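PDB 2PQQ: putative transcriptional regulator from Streptomyces coelicolor A3, which probably acts as a DNA-binding transcription factor that responds to cAMP, this chain being its N-terminal, cyclic nucleotide-binding part. Local coordinates for residues 28-33 against 102-107. Sequence-based numbering, arbitrary orientation.
Sequences MSEVTL and KLLALG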
HETATM    1  N   MSE A  28      -4.200  -1.367 -32.468  1.00 35.42           N
HETATM    2  CA  MSE A  28      -3.619  -0.125 -31.954  1.00 38.24           C
HETATM    3  C   MSE A  28      -3.417   0.941 -33.030  1.00 38.48           C
HETATM    4  O   MSE A  28      -3.340   0.634 -34.225  1.00 37.67           O
HETATM    5  CB  MSE A  28      -2.297  -0.399 -31.222  1.00 37.30           C
HETATM    6  CG  MSE A  28      -2.491  -1.230 -29.952  1.00 38.75           C
HETATM    7 SE   MSE A  28      -0.804  -1.832 -29.170  0.90 43.36          SE
HETATM    8  CE  MSE A  28      -0.860  -0.676 -27.588  1.00 36.54           C
ATOM      9  N   SER A  29      -3.348   2.195 -32.593  1.00 39.19           N
ATOM     10  CA  SER A  29      -3.021   3.289 -33.499  1.00 41.00           C
ATOM     11  C   SER A  29      -1.668   3.921 -33.196  1.00 41.56           C
ATOM     12  O   SER A  29      -1.229   3.969 -32.029  1.00 41.44           O
ATOM     13  CB  SER A  29      -4.147   4.326 -33.551  1.00 41.50           C
ATOM     14  OG  SER A  29      -4.804   4.421 -32.306  1.00 44.75           O
ATOM     15  N   GLU A  30      -0.989   4.352 -34.258  1.00 41.08           N
ATOM     16  CA  GLU A  30       0.325   4.972 -34.168  1.00 41.63           C
ATOM     17  C   GLU A  30       0.146   6.433 -33.780  1.00 41.02           C
ATOM     18  O   GLU A  30      -0.739   7.106 -34.295  1.00 40.79           O
ATOM     19  CB  GLU A  30       1.027   4.918 -35.528  1.00 42.73           C
ATOM     20  CG  GLU A  30       2.132   3.884 -35.645  1.00 46.72           C
ATOM     21  CD  GLU A  30       3.456   4.418 -35.114  1.00 52.06           C
ATOM     22  OE1 GLU A  30       3.630   4.437 -33.866  1.00 52.87           O
ATOM     23  OE2 GLU A  30       4.314   4.818 -35.950  1.00 52.49           O
ATOM     24  N   VAL A  31       0.966   6.899 -32.848  1.00 40.27           N
ATOM     25  CA  VAL A  31       1.017   8.308 -32.467  1.00 39.81           C
ATOM     26  C   VAL A  31       2.500   8.746 -32.569  1.00 39.38           C
ATOM     27  O   VAL A  31       3.390   7.990 -32.193  1.00 39.18           O
ATOM     28  CB  VAL A  31       0.434   8.520 -31.025  1.00 39.69           C
ATOM     29  CG1 VAL A  31       0.556   9.961 -30.596  1.00 40.11           C
ATOM     30  CG2 VAL A  31      -1.034   8.088 -30.953  1.00 40.71           C
ATOM     31  N   THR A  32       2.771   9.930 -33.111  1.00 38.34           N
ATOM     32  CA  THR A  32       4.140  10.451 -33.102  1.00 38.70           C
ATOM     33  C   THR A  32       4.150  11.896 -32.611  1.00 37.55           C
ATOM     34  O   THR A  32       3.340  12.721 -33.028  1.00 38.29           O
ATOM     35  CB  THR A  32       4.883  10.247 -34.481  1.00 39.06           C
ATOM     36  OG1 THR A  32       6.033  11.112 -34.585  1.00 41.20           O
ATOM     37  CG2 THR A  32       3.948  10.518 -35.636  1.00 39.94           C
ATOM     38  N   LEU A  33       5.045  12.165 -31.674  1.00 36.17           N
ATOM     39  CA  LEU A  33       5.164  13.463 -31.059  1.00 34.80           C
ATOM     40  C   LEU A  33       6.510  14.051 -31.441  1.00 34.18           C
ATOM     41  O   LEU A  33       7.490  13.327 -31.499  1.00 34.44           O
ATOM     42  CB  LEU A  33       5.125  13.316 -29.541  1.00 34.11           C
ATOM     43  CG  LEU A  33       3.975  12.605 -28.871  1.00 33.35           C
ATOM     44  CD1 LEU A  33       4.254  12.517 -27.371  1.00 31.03           C
ATOM     45  CD2 LEU A  33       2.727  13.391 -29.159  1.00 34.04           C
ATOM     46  N   LYS A 102       7.500   8.019 -30.592  1.00 35.12           N
ATOM     47  CA  LYS A 102       6.452   7.239 -31.235  1.00 34.95           C
ATOM     48  C   LYS A 102       5.849   6.321 -30.187  1.00 34.07           C
ATOM     49  O   LYS A 102       6.561   5.821 -29.290  1.00 33.74           O
ATOM     50  CB  LYS A 102       7.005   6.435 -32.410  1.00 34.46           C
ATOM     51  CG  LYS A 102       7.372   7.281 -33.620  1.00 36.37           C
ATOM     52  CD  LYS A 102       7.945   6.430 -34.758  1.00 36.16           C
ATOM     53  CE  LYS A 102       8.705   7.266 -35.782  1.00 40.58           C
ATOM     54  NZ  LYS A 102       7.833   8.276 -36.480  1.00 42.49           N
ATOM     55  N   LEU A 103       4.530   6.150 -30.279  1.00 33.27           N
ATOM     56  CA  LEU A 103       3.762   5.335 -29.346  1.00 33.30           C
ATOM     57  C   LEU A 103       2.707   4.529 -30.103  1.00 32.83           C
ATOM     58  O   LEU A 103       2.305   4.902 -31.209  1.00 32.77           O
ATOM     59  CB  LEU A 103       3.025   6.200 -28.306  1.00 32.99           C
ATOM     60  CG  LEU A 103       3.687   7.412 -27.638  1.00 33.94           C
ATOM     61  CD1 LEU A 103       3.233   8.670 -28.325  1.00 34.49           C
ATOM     62  CD2 LEU A 103       3.303   7.466 -26.185  1.00 33.68           C
ATOM     63  N   LEU A 104       2.258   3.442 -29.487  1.00 31.80           N
ATOM     64  CA  LEU A 104       1.088   2.716 -29.972  1.00 32.73           C
ATOM     65  C   LEU A 104       0.001   2.899 -28.923  1.00 32.00           C
ATOM     66  O   LEU A 104       0.275   2.734 -27.744  1.00 31.08           O
ATOM     67  CB  LEU A 104       1.433   1.238 -30.129  1.00 32.36           C
ATOM     68  CG  LEU A 104       2.331   0.968 -31.343  1.00 34.65           C
ATOM     69  CD1 LEU A 104       2.806  -0.493 -31.355  1.00 34.58           C
ATOM     70  CD2 LEU A 104       1.604   1.327 -32.639  1.00 37.91           C
ATOM     71  N   ALA A 105      -1.207   3.238 -29.339  1.00 32.91           N
ATOM     72  CA  ALA A 105      -2.285   3.534 -28.391  1.00 33.06           C
ATOM     73  C   ALA A 105      -3.418   2.531 -28.509  1.00 33.81           C
ATOM     74  O   ALA A 105      -3.789   2.139 -29.618  1.00 33.64           O
ATOM     75  CB  ALA A 105      -2.814   4.941 -28.652  1.00 33.73           C
ATOM     76  N   LEU A 106      -3.988   2.115 -27.383  1.00 34.74           N
ATOM     77  CA  LEU A 106      -5.221   1.307 -27.423  1.00 34.65           C
ATOM     78  C   LEU A 106      -6.283   2.028 -26.599  1.00 35.01           C
ATOM     79  O   LEU A 106      -6.040   2.338 -25.440  1.00 34.06           O
ATOM     80  CB  LEU A 106      -4.964  -0.115 -26.887  1.00 35.41           C
ATOM     81  CG  LEU A 106      -6.096  -1.164 -27.026  1.00 34.84           C
ATOM     82  CD1 LEU A 106      -6.339  -1.609 -28.493  1.00 34.03           C
ATOM     83  CD2 LEU A 106      -5.882  -2.381 -26.115  1.00 34.64           C
ATOM     84  N   GLY A 107      -7.445   2.304 -27.198  1.00 35.18           N
ATOM     85  CA  GLY A 107      -8.529   3.002 -26.511  1.00 34.90           C
ATOM     86  C   GLY A 107      -9.531   2.037 -25.899  1.00 36.17           C
ATOM     87  O   GLY A 107      -9.710   0.905 -26.378  1.00 34.21           O
TER
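The carboxylate of E30 reaches across to the neighbouring strand, with CD of K102 almost in its plane at the OE2 edge. At the OE1 end the carbonyl oxygen of L103 lies somewhat off that plane, and CD2 of L104 lies farther off it toward the other face. E30 OE1 is 3.0 Å from L103 O, but both are acceptors, and L103 O already takes the N-H of V31, so the exact placing of this carboxylate is doubtful. K102 NZ stays 5.0 Å from E30 OE2, too far for a salt bridge. K102 lies alongside T32, CG against T32 CB, and the bend at chi4 (-62°) brings NZ near T32 OG1. E30 CG also meets CD2 of L104.

The backbones of 29-33 and 102-107 form an antiparallel ladder. S29 and A105, then V31 and L103, are hydrogen-bonded pairs, each exchanging two N-H to O bonds, the shortest from A105 N to S29 O at 2.8 Å; E30 with L104 and T32 with K102 are the non-hydrogen-bonded pairs between and beyond them. This is part of the beta-roll of the cyclic nucleotide-binding domain, in which 101-107 is the strand between 29-33 and 45-54, L104 bonding to V51 and L106 to L49 along its other edge.

On the face opposite E30, V31 stands with CG1 anti to the backbone N (chi1 177°), which sets CG1 3.7 Å from CD1 of L103. L103 CD1 also lies 4.0 Å from L33 CG, and L39 touches both leucines. Next along, V31 CG2 approaches CB of A105. Back on the E30 and L104 side, selenomethionine M28 crosses L104 and L106 at about a right angle: its SE rests 3.9 Å from L104 CB and its CG 4.1 Å from L106 CB, while L7 packs on M28 and L104, and L24 of helix 18-27 on L106.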